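Local coordinates for beta-fructofuranosidase (Arthrobacter, PDB 3WPU), which belongs to the levansucrase/invertase family of the beta-fructosidase clan, whose members are built around a five-bladed beta-propeller, at residues 25-30 against 327-333; 303-308 against 334-340. One frame throughout, in Å; residues are numbered along the deposited sequence.

Contact 1 of 2, residues 25-30 against 327-333; sequences TAKWTR and ILSANCV
Ala26 and Leu328 sit side by side in a short parallel pairing that adds strand 26-27 to the edge of a mixed sheet, probably a blade of the family's five-bladed beta-propeller. Ala26 joins the neighbouring strand through both its backbone N and its backbone O, the N giving to Ile327 O at 3.1 Å and the O accepting from Ser329 N at 2.8 Å. Trp28 N follows with a bond to Ser329 O of 2.9 Å. Ala26 CB packs on Leu328 CD1 on one face of the sheet, while on the other the aliphatic CG of Lys27 lies 3.7 Å from Ser329 OG.

Past these bridges side chains take over. With CG anti to the backbone N (chi1 -177°), the indole of Trp28 turns one face to Val333, whose CG1 stands 4.0 Å from the centroid of the six-membered ring in a CH-pi contact only 17° off the ring normal. Arg30 runs past Val333 in the opposite direction and sends NH1 to Cys332 O at 2.9 Å, with the carbonyl oxygen near the guanidinium plane. A water lies within hydrogen-bonding distance of both Trp28 O and Asn331 O, where the two segments draw apart; it may not serve both at once.

Trp28 NE1 bonds to Ser389 O, and Phe373 meets the indole edge-to-face. The Arg30 guanidinium also forms a salt bridge with Glu291, and Cys332 is tied to Cys276 by a disulfide. Beside them Thr29 is the N-cap of helix 30-38, its OG1 hydrogen-bonded to Thr11 OG1 and accepting from the backbone N of Asp32.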
ATOM      1  N   THR A  25      19.555  -8.085  -6.162  1.00 11.37           N
ATOM      2  CA  THR A  25      18.477  -7.091  -6.251  1.00 10.91           C
ATOM      3  C   THR A  25      17.947  -7.126  -7.680  1.00 10.94           C
ATOM      4  O   THR A  25      18.712  -6.902  -8.646  1.00 11.81           O
ATOM      5  CB  THR A  25      18.993  -5.690  -5.941  1.00 10.49           C
ATOM      6  OG1 THR A  25      19.504  -5.606  -4.614  1.00 10.17           O
ATOM      7  CG2 THR A  25      17.869  -4.647  -6.090  1.00 10.31           C
ATOM      8  N   ALA A  26      16.646  -7.386  -7.809  1.00 11.06           N
ATOM      9  CA  ALA A  26      15.969  -7.391  -9.112  1.00 10.70           C
ATOM     10  C   ALA A  26      15.870  -5.961  -9.602  1.00 10.86           C
ATOM     11  O   ALA A  26      15.751  -5.048  -8.786  1.00 10.04           O
ATOM     12  CB  ALA A  26      14.575  -7.970  -9.013  1.00 11.34           C
ATOM     13  N   LYS A  27      15.919  -5.801 -10.919  1.00 11.30           N
ATOM     14  CA  LYS A  27      15.759  -4.484 -11.549  1.00 11.38           C
ATOM     15  C   LYS A  27      14.482  -4.420 -12.347  1.00 10.70           C
ATOM     16  O   LYS A  27      14.181  -5.309 -13.162  1.00  9.96           O
ATOM     17  CB  LYS A  27      16.947  -4.199 -12.468  1.00 13.14           C
ATOM     18  CG  LYS A  27      18.278  -4.138 -11.732  1.00 15.09           C
ATOM     19  CD  LYS A  27      19.400  -3.795 -12.679  1.00 18.45           C
ATOM     20  CE  LYS A  27      20.734  -3.755 -11.975  1.00 20.49           C
ATOM     21  NZ  LYS A  27      21.203  -5.130 -11.692  1.00 22.91           N
ATOM     22  N   TRP A  28      13.716  -3.342 -12.132  1.00 10.32           N
ATOM     23  CA  TRP A  28      12.658  -2.952 -13.052  1.00 10.04           C
ATOM     24  C   TRP A  28      13.361  -2.053 -14.052  1.00  9.84           C
ATOM     25  O   TRP A  28      13.742  -0.939 -13.705  1.00 10.27           O
ATOM     26  CB  TRP A  28      11.559  -2.194 -12.318  1.00 10.04           C
ATOM     27  CG  TRP A  28      10.389  -1.808 -13.152  1.00  9.58           C
ATOM     28  CD1 TRP A  28       9.982  -2.387 -14.318  1.00  9.46           C
ATOM     29  CD2 TRP A  28       9.426  -0.770 -12.869  1.00  9.56           C
ATOM     30  NE1 TRP A  28       8.860  -1.752 -14.796  1.00  9.46           N
ATOM     31  CE2 TRP A  28       8.474  -0.804 -13.890  1.00  9.46           C
ATOM     32  CE3 TRP A  28       9.248   0.120 -11.805  1.00  9.63           C
ATOM     33  CZ2 TRP A  28       7.399   0.077 -13.930  1.00  9.47           C
ATOM     34  CZ3 TRP A  28       8.195   1.014 -11.872  1.00  9.36           C
ATOM     35  CH2 TRP A  28       7.273   0.946 -12.893  1.00  9.41           C
ATOM     36  N   THR A  29      13.633  -2.580 -15.242  1.00  9.46           N
ATOM     37  CA  THR A  29      14.610  -1.931 -16.121  1.00  9.67           C
ATOM     38  C   THR A  29      13.948  -0.881 -16.995  1.00  9.65           C
ATOM     39  O   THR A  29      12.739  -0.854 -17.116  1.00  9.98           O
ATOM     40  CB  THR A  29      15.311  -2.924 -17.053  1.00  9.55           C
ATOM     41  OG1 THR A  29      14.369  -3.441 -18.004  1.00  9.93           O
ATOM     42  CG2 THR A  29      15.918  -4.091 -16.261  1.00  9.84           C
ATOM     43  N   ARG A  30      14.757  -0.061 -17.674  1.00  9.92           N
ATOM     44  CA  ARG A  30      14.211   0.890 -18.653  1.00  9.80           C
ATOM     45  C   ARG A  30      13.552   0.154 -19.827  1.00  9.74           C
ATOM     46  O   ARG A  30      12.513   0.569 -20.300  1.00 10.28           O
ATOM     47  CB  ARG A  30      15.297   1.852 -19.132  1.00 10.06           C
ATOM     48  CG  ARG A  30      15.716   2.833 -18.051  1.00 10.19           C
ATOM     49  CD  ARG A  30      16.703   3.888 -18.542  1.00 10.79           C
ATOM     50  NE  ARG A  30      16.239   4.723 -19.648  1.00 11.02           N
ATOM     51  CZ  ARG A  30      15.565   5.861 -19.515  1.00 11.22           C
ATOM     52  NH1 ARG A  30      15.214   6.308 -18.316  1.00 11.13           N
ATOM     53  NH2 ARG A  30      15.223   6.551 -20.594  1.00 11.54           N
ATOM     54  N   ILE A 327      15.252  -5.627  -2.512  1.00  9.71           N
ATOM     55  CA  ILE A 327      14.727  -6.677  -3.421  1.00  9.64           C
ATOM     56  C   ILE A 327      14.373  -6.208  -4.817  1.00 10.31           C
ATOM     57  O   ILE A 327      14.322  -7.030  -5.748  1.00 11.30           O
ATOM     58  CB  ILE A 327      13.549  -7.486  -2.815  1.00  9.37           C
ATOM     59  CG1 ILE A 327      12.400  -6.565  -2.364  1.00  9.56           C
ATOM     60  CG2 ILE A 327      14.026  -8.331  -1.640  1.00  9.61           C
ATOM     61  CD1 ILE A 327      11.130  -7.304  -1.988  1.00  9.87           C
ATOM     62  N   LEU A 328      14.094  -4.914  -4.985  1.00 10.16           N
ATOM     63  CA  LEU A 328      13.818  -4.350  -6.302  1.00 10.44           C
ATOM     64  C   LEU A 328      14.395  -2.937  -6.369  1.00  9.98           C
ATOM     65  O   LEU A 328      14.338  -2.185  -5.376  1.00  9.95           O
ATOM     66  CB  LEU A 328      12.316  -4.304  -6.556  1.00 10.95           C
ATOM     67  CG  LEU A 328      11.881  -3.793  -7.935  1.00 11.52           C
ATOM     68  CD1 LEU A 328      12.064  -4.871  -8.994  1.00 11.86           C
ATOM     69  CD2 LEU A 328      10.460  -3.240  -7.930  1.00 12.62           C
ATOM     70  N   SER A 329      15.052  -2.629  -7.473  1.00  9.34           N
ATOM     71  CA  SER A 329      15.504  -1.258  -7.761  1.00  9.79           C
ATOM     72  C   SER A 329      14.922  -0.821  -9.069  1.00  9.31           C
ATOM     73  O   SER A 329      14.736  -1.632  -9.982  1.00  9.07           O
ATOM     74  CB  SER A 329      17.028  -1.144  -7.827  1.00 10.25           C
ATOM     75  OG  SER A 329      17.597  -2.013  -8.811  1.00 10.46           O
ATOM     76  N   ALA A 330      14.642   0.485  -9.146  1.00  9.37           N
ATOM     77  CA  ALA A 330      14.123   1.146 -10.316  1.00  9.84           C
ATOM     78  C   ALA A 330      15.032   2.320 -10.744  1.00 10.25           C
ATOM     79  O   ALA A 330      14.559   3.432 -11.072  1.00  9.87           O
ATOM     80  CB  ALA A 330      12.712   1.636 -10.026  1.00  9.93           C
ATOM     81  N   ASN A 331      16.335   2.066 -10.727  1.00 10.12           N
ATOM     82  CA  ASN A 331      17.333   3.087 -11.061  1.00 10.59           C
ATOM     83  C   ASN A 331      17.177   3.539 -12.496  1.00 10.74           C
ATOM     84  O   ASN A 331      17.070   2.725 -13.418  1.00 10.19           O
ATOM     85  CB  ASN A 331      18.760   2.602 -10.806  1.00 11.10           C
ATOM     86  CG  ASN A 331      19.014   2.285  -9.342  1.00 11.32           C
ATOM     87  OD1 ASN A 331      18.248   2.646  -8.464  1.00 11.49           O
ATOM     88  ND2 ASN A 331      20.085   1.554  -9.087  1.00 12.69           N
ATOM     89  N   CYS A 332      17.075   4.854 -12.648  1.00 11.09           N
ATOM     90  CA  CYS A 332      16.733   5.509 -13.906  1.00 11.63           C
ATOM     91  C   CYS A 332      15.358   5.111 -14.478  1.00 11.18           C
ATOM     92  O   CYS A 332      15.138   5.177 -15.689  1.00 10.86           O
ATOM     93  CB  CYS A 332      17.861   5.295 -14.935  1.00 12.36           C
ATOM     94  SG  CYS A 332      19.385   6.128 -14.418  1.00 12.90           S
ATOM     95  N   VAL A 333      14.444   4.670 -13.604  1.00 10.78           N
ATOM     96  CA  VAL A 333      13.075   4.334 -14.039  1.00 11.14           C
ATOM     97  C   VAL A 333      12.065   5.161 -13.257  1.00 11.18           C
ATOM     98  O   VAL A 333      11.296   5.913 -13.851  1.00 11.40           O
ATOM     99  CB  VAL A 333      12.817   2.820 -13.911  1.00 11.06           C
ATOM    100  CG1 VAL A 333      11.339   2.488 -14.094  1.00 11.57           C
ATOM    101  CG2 VAL A 333      13.640   2.099 -14.967  1.00 11.16           C
TER
HETATM  102  O   HOH W   1      16.271  -0.092 -13.287  1.00 12.76           O

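Contact 2 of 2, residues 303-308 against 334-340; sequences YQIGNV and TDQTERP
Gly306 N donates to Thr334 O over 2.8 Å, a bond of 156° at the hydrogen that reaches its acceptor in the carbonyl plane. It ties the start of strand 305-313 to a loop that has just left strand 321-331, and it brings the two backbones very close. Gly306 CA lies 3.4 Å from Asp335 O, so backbone rests on backbone here.

Just before it, the aliphatic part of Gln304 covers the same peptide of the loop: its CB is 3.5 Å from Asp335 N, and CG reaches on toward Asp335 CB, the two side chains crossing at about a right angle. Solvent fills in the polar contacts alongside. One water accepts from Ile305 N at 2.9 Å, and another donates to Tyr303 O at 2.8 Å; both also approach the carboxylate of Asp335.

The loop 334-340 is a link between two sheets, leading from the one that contains strands 305-313 and 321-331 to the antiparallel one that begins with strand 340-345, consistent with passage from blade to blade in a beta-propeller. Its first residue forms an ST turn, in which Thr334 OG1 accepts from Gln336 N at 3.1 Å in a nearly straight bond of 174°; the same hydroxyl also bonds to Ser355 OG.

Farther along, the side chains of the loop lean on the strand. Thr337, with OG1 held between its backbone N and carbonyl carbon (chi1 41°), makes a weak hydrogen bond to Asn307 O at 3.0 Å. The isopropyl group of Val308 divides its methyls, CG2 against Thr337 and CG1 against Pro340 CB at 3.7 Å, with Val262 of strand 260-266 touching both Val308 and Pro340.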
ATOM      1  N   TYR A 303      18.435  10.918 -11.250  1.00 12.93           N
ATOM      2  CA  TYR A 303      17.713  11.417 -10.089  1.00 14.25           C
ATOM      3  C   TYR A 303      16.473  10.574  -9.683  1.00 13.41           C
ATOM      4  O   TYR A 303      15.831  10.851  -8.674  1.00 13.16           O
ATOM      5  CB  TYR A 303      17.300  12.865 -10.352  1.00 16.17           C
ATOM      6  CG  TYR A 303      18.498  13.770 -10.601  1.00 18.67           C
ATOM      7  CD1 TYR A 303      19.518  13.866  -9.667  1.00 21.26           C
ATOM      8  CD2 TYR A 303      18.597  14.544 -11.763  1.00 21.81           C
ATOM      9  CE1 TYR A 303      20.617  14.688  -9.868  1.00 23.12           C
ATOM     10  CE2 TYR A 303      19.695  15.377 -11.977  1.00 23.56           C
ATOM     11  CZ  TYR A 303      20.706  15.442 -11.027  1.00 25.16           C
ATOM     12  OH  TYR A 303      21.822  16.263 -11.213  1.00 25.89           O
ATOM     13  N   GLN A 304      16.140   9.568 -10.486  1.00 12.30           N
ATOM     14  CA  GLN A 304      15.029   8.648 -10.185  1.00 12.23           C
ATOM     15  C   GLN A 304      15.606   7.270  -9.879  1.00 11.63           C
ATOM     16  O   GLN A 304      15.890   6.497 -10.806  1.00 11.49           O
ATOM     17  CB  GLN A 304      14.065   8.587 -11.362  1.00 13.58           C
ATOM     18  CG  GLN A 304      13.184   9.819 -11.510  1.00 14.97           C
ATOM     19  CD  GLN A 304      13.879  10.980 -12.201  1.00 15.63           C
ATOM     20  OE1 GLN A 304      14.467  10.813 -13.273  1.00 15.58           O
ATOM     21  NE2 GLN A 304      13.807  12.169 -11.594  1.00 16.51           N
ATOM     22  N   ILE A 305      15.792   6.993  -8.590  1.00 10.67           N
ATOM     23  CA  ILE A 305      16.474   5.759  -8.144  1.00 10.82           C
ATOM     24  C   ILE A 305      15.747   5.141  -6.941  1.00 10.35           C
ATOM     25  O   ILE A 305      16.331   4.871  -5.863  1.00 10.35           O
ATOM     26  CB  ILE A 305      17.970   6.005  -7.854  1.00 10.97           C
ATOM     27  CG1 ILE A 305      18.170   7.159  -6.848  1.00 11.60           C
ATOM     28  CG2 ILE A 305      18.725   6.296  -9.136  1.00 11.49           C
ATOM     29  CD1 ILE A 305      19.584   7.329  -6.345  1.00 11.58           C
ATOM     30  N   GLY A 306      14.458   4.899  -7.132  1.00  9.99           N
ATOM     31  CA  GLY A 306      13.646   4.263  -6.131  1.00  9.10           C
ATOM     32  C   GLY A 306      14.036   2.814  -5.940  1.00  9.08           C
ATOM     33  O   GLY A 306      14.526   2.170  -6.869  1.00  8.85           O
ATOM     34  N   ASN A 307      13.800   2.325  -4.741  1.00  8.84           N
ATOM     35  CA  ASN A 307      13.913   0.897  -4.470  1.00  8.84           C
ATOM     36  C   ASN A 307      12.873   0.379  -3.486  1.00  8.92           C
ATOM     37  O   ASN A 307      12.137   1.142  -2.836  1.00  8.21           O
ATOM     38  CB  ASN A 307      15.358   0.446  -4.120  1.00  9.19           C
ATOM     39  CG  ASN A 307      15.835   0.878  -2.730  1.00  9.39           C
ATOM     40  OD1 ASN A 307      15.092   1.447  -1.944  1.00  9.57           O
ATOM     41  ND2 ASN A 307      17.103   0.579  -2.427  1.00  9.58           N
ATOM     42  N   VAL A 308      12.835  -0.942  -3.362  1.00  8.35           N
ATOM     43  CA  VAL A 308      12.011  -1.608  -2.386  1.00  8.26           C
ATOM     44  C   VAL A 308      12.957  -2.390  -1.506  1.00  8.56           C
ATOM     45  O   VAL A 308      13.710  -3.240  -1.981  1.00  9.02           O
ATOM     46  CB  VAL A 308      10.949  -2.563  -2.999  1.00  8.35           C
ATOM     47  CG1 VAL A 308      10.235  -3.307  -1.898  1.00  8.67           C
ATOM     48  CG2 VAL A 308       9.953  -1.748  -3.829  1.00  8.29           C
ATOM     49  N   THR A 334      12.117   5.100 -11.928  1.00 11.18           N
ATOM     50  CA  THR A 334      11.238   5.936 -11.097  1.00 11.49           C
ATOM     51  C   THR A 334      11.896   6.303  -9.753  1.00 11.82           C
ATOM     52  O   THR A 334      12.655   5.508  -9.161  1.00 11.58           O
ATOM     53  CB  THR A 334       9.847   5.292 -10.821  1.00 11.32           C
ATOM     54  OG1 THR A 334       9.061   6.195 -10.037  1.00 11.53           O
ATOM     55  CG2 THR A 334       9.962   3.960 -10.050  1.00 11.39           C
ATOM     56  N   ASP A 335      11.522   7.476  -9.267  1.00 12.86           N
ATOM     57  CA  ASP A 335      11.883   7.994  -7.954  1.00 14.93           C
ATOM     58  C   ASP A 335      11.218   7.212  -6.823  1.00 13.41           C
ATOM     59  O   ASP A 335      11.768   7.112  -5.720  1.00 12.35           O
ATOM     60  CB  ASP A 335      11.414   9.473  -7.873  1.00 18.95           C
ATOM     61  CG  ASP A 335      11.833  10.171  -6.589  1.00 23.74           C
ATOM     62  OD1 ASP A 335      12.995   9.999  -6.121  1.00 24.80           O
ATOM     63  OD2 ASP A 335      10.979  10.922  -6.048  1.00 25.86           O
ATOM     64  N   GLN A 336      10.025   6.695  -7.099  1.00 12.66           N
ATOM     65  CA  GLN A 336       9.124   6.260  -6.045  1.00 13.52           C
ATOM     66  C   GLN A 336       8.392   4.956  -6.348  1.00 12.65           C
ATOM     67  O   GLN A 336       7.461   4.911  -7.117  1.00 14.21           O
ATOM     68  CB  GLN A 336       8.128   7.396  -5.757  1.00 15.57           C
ATOM     69  CG  GLN A 336       8.743   8.571  -5.047  1.00 18.10           C
ATOM     70  CD  GLN A 336       7.682   9.492  -4.489  1.00 21.44           C
ATOM     71  OE1 GLN A 336       7.940  10.253  -3.588  1.00 25.43           O
ATOM     72  NE2 GLN A 336       6.459   9.370  -4.994  1.00 23.56           N
ATOM     73  N   THR A 337       8.863   3.854  -5.750  1.00 11.70           N
ATOM     74  CA  THR A 337       8.124   2.621  -5.725  1.00 11.72           C
ATOM     75  C   THR A 337       7.483   2.584  -4.328  1.00 12.17           C
ATOM     76  O   THR A 337       8.088   2.136  -3.353  1.00 11.70           O
ATOM     77  CB  THR A 337       9.104   1.440  -5.918  1.00 11.85           C
ATOM     78  OG1 THR A 337      10.280   1.701  -5.147  1.00 11.84           O
ATOM     79  CG2 THR A 337       9.540   1.336  -7.381  1.00 12.40           C
ATOM     80  N   GLU A 338       6.271   3.120  -4.221  1.00 11.73           N
ATOM     81  CA  GLU A 338       5.645   3.346  -2.933  1.00 11.63           C
ATOM     82  C   GLU A 338       4.836   2.152  -2.430  1.00 11.57           C
ATOM     83  O   GLU A 338       4.426   1.295  -3.222  1.00 11.11           O
ATOM     84  CB  GLU A 338       4.716   4.564  -3.030  1.00 12.65           C
ATOM     85  CG  GLU A 338       5.439   5.784  -3.522  1.00 13.83           C
ATOM     86  CD  GLU A 338       4.574   7.018  -3.458  1.00 16.12           C
ATOM     87  OE1 GLU A 338       4.343   7.522  -2.340  1.00 18.21           O
ATOM     88  OE2 GLU A 338       4.216   7.517  -4.540  1.00 19.02           O
ATOM     89  N   ARG A 339       4.561   2.141  -1.129  1.00 11.39           N
ATOM     90  CA  ARG A 339       3.675   1.177  -0.527  1.00 11.65           C
ATOM     91  C   ARG A 339       3.822  -0.273  -1.006  1.00 10.48           C
ATOM     92  O   ARG A 339       2.867  -0.930  -1.446  1.00 10.47           O
ATOM     93  CB  ARG A 339       2.237   1.639  -0.712  1.00 12.89           C
ATOM     94  CG  ARG A 339       1.415   1.025   0.341  1.00 14.86           C
ATOM     95  CD  ARG A 339      -0.021   1.445   0.321  1.00 16.63           C
ATOM     96  NE  ARG A 339      -0.624   0.729   1.423  1.00 16.60           N
ATOM     97  CZ  ARG A 339      -1.805   0.996   1.932  1.00 15.69           C
ATOM     98  NH1 ARG A 339      -2.582   1.966   1.399  1.00 14.16           N
ATOM     99  NH2 ARG A 339      -2.217   0.262   2.938  1.00 15.77           N
ATOM    100  N   PRO A 340       5.039  -0.792  -0.896  1.00  9.70           N
ATOM    101  CA  PRO A 340       5.241  -2.160  -1.346  1.00  9.57           C
ATOM    102  C   PRO A 340       4.533  -3.168  -0.432  1.00  9.39           C
ATOM    103  O   PRO A 340       4.438  -2.982   0.785  1.00  9.31           O
ATOM    104  CB  PRO A 340       6.751  -2.321  -1.268  1.00  9.07           C
ATOM    105  CG  PRO A 340       7.169  -1.398  -0.175  1.00  8.96           C
ATOM    106  CD  PRO A 340       6.265  -0.187  -0.362  1.00  9.37           C
TER
HETATM  107  O   HOH W   2      16.203  10.558  -5.918  1.00 29.86           O
HETATM  108  O   HOH W   3      14.697   8.305  -6.194  1.00 19.14           O

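Both contacts are largely buried and reach the same mixed sheet, their centres about 9 Å apart, but they differ in role. Contact 1 adds an edge strand, so parallel backbone bonds dominate, followed by an aromatic face and a charged side chain. Contact 2, nearer the centre of the chain, joins an interior strand to the loop leading to the next sheet, with one backbone bond between its segments, a weak one from a threonine hydroxyl, ordered water and small apolar groups. They meet through strands 305-313 and 321-331: Val308 N and Leu328 O are 2.8 Å apart, probably hydrogen-bonded. Ile327 and Leu328 of contact 1 both face Val308 of contact 2, a classic beta bulge.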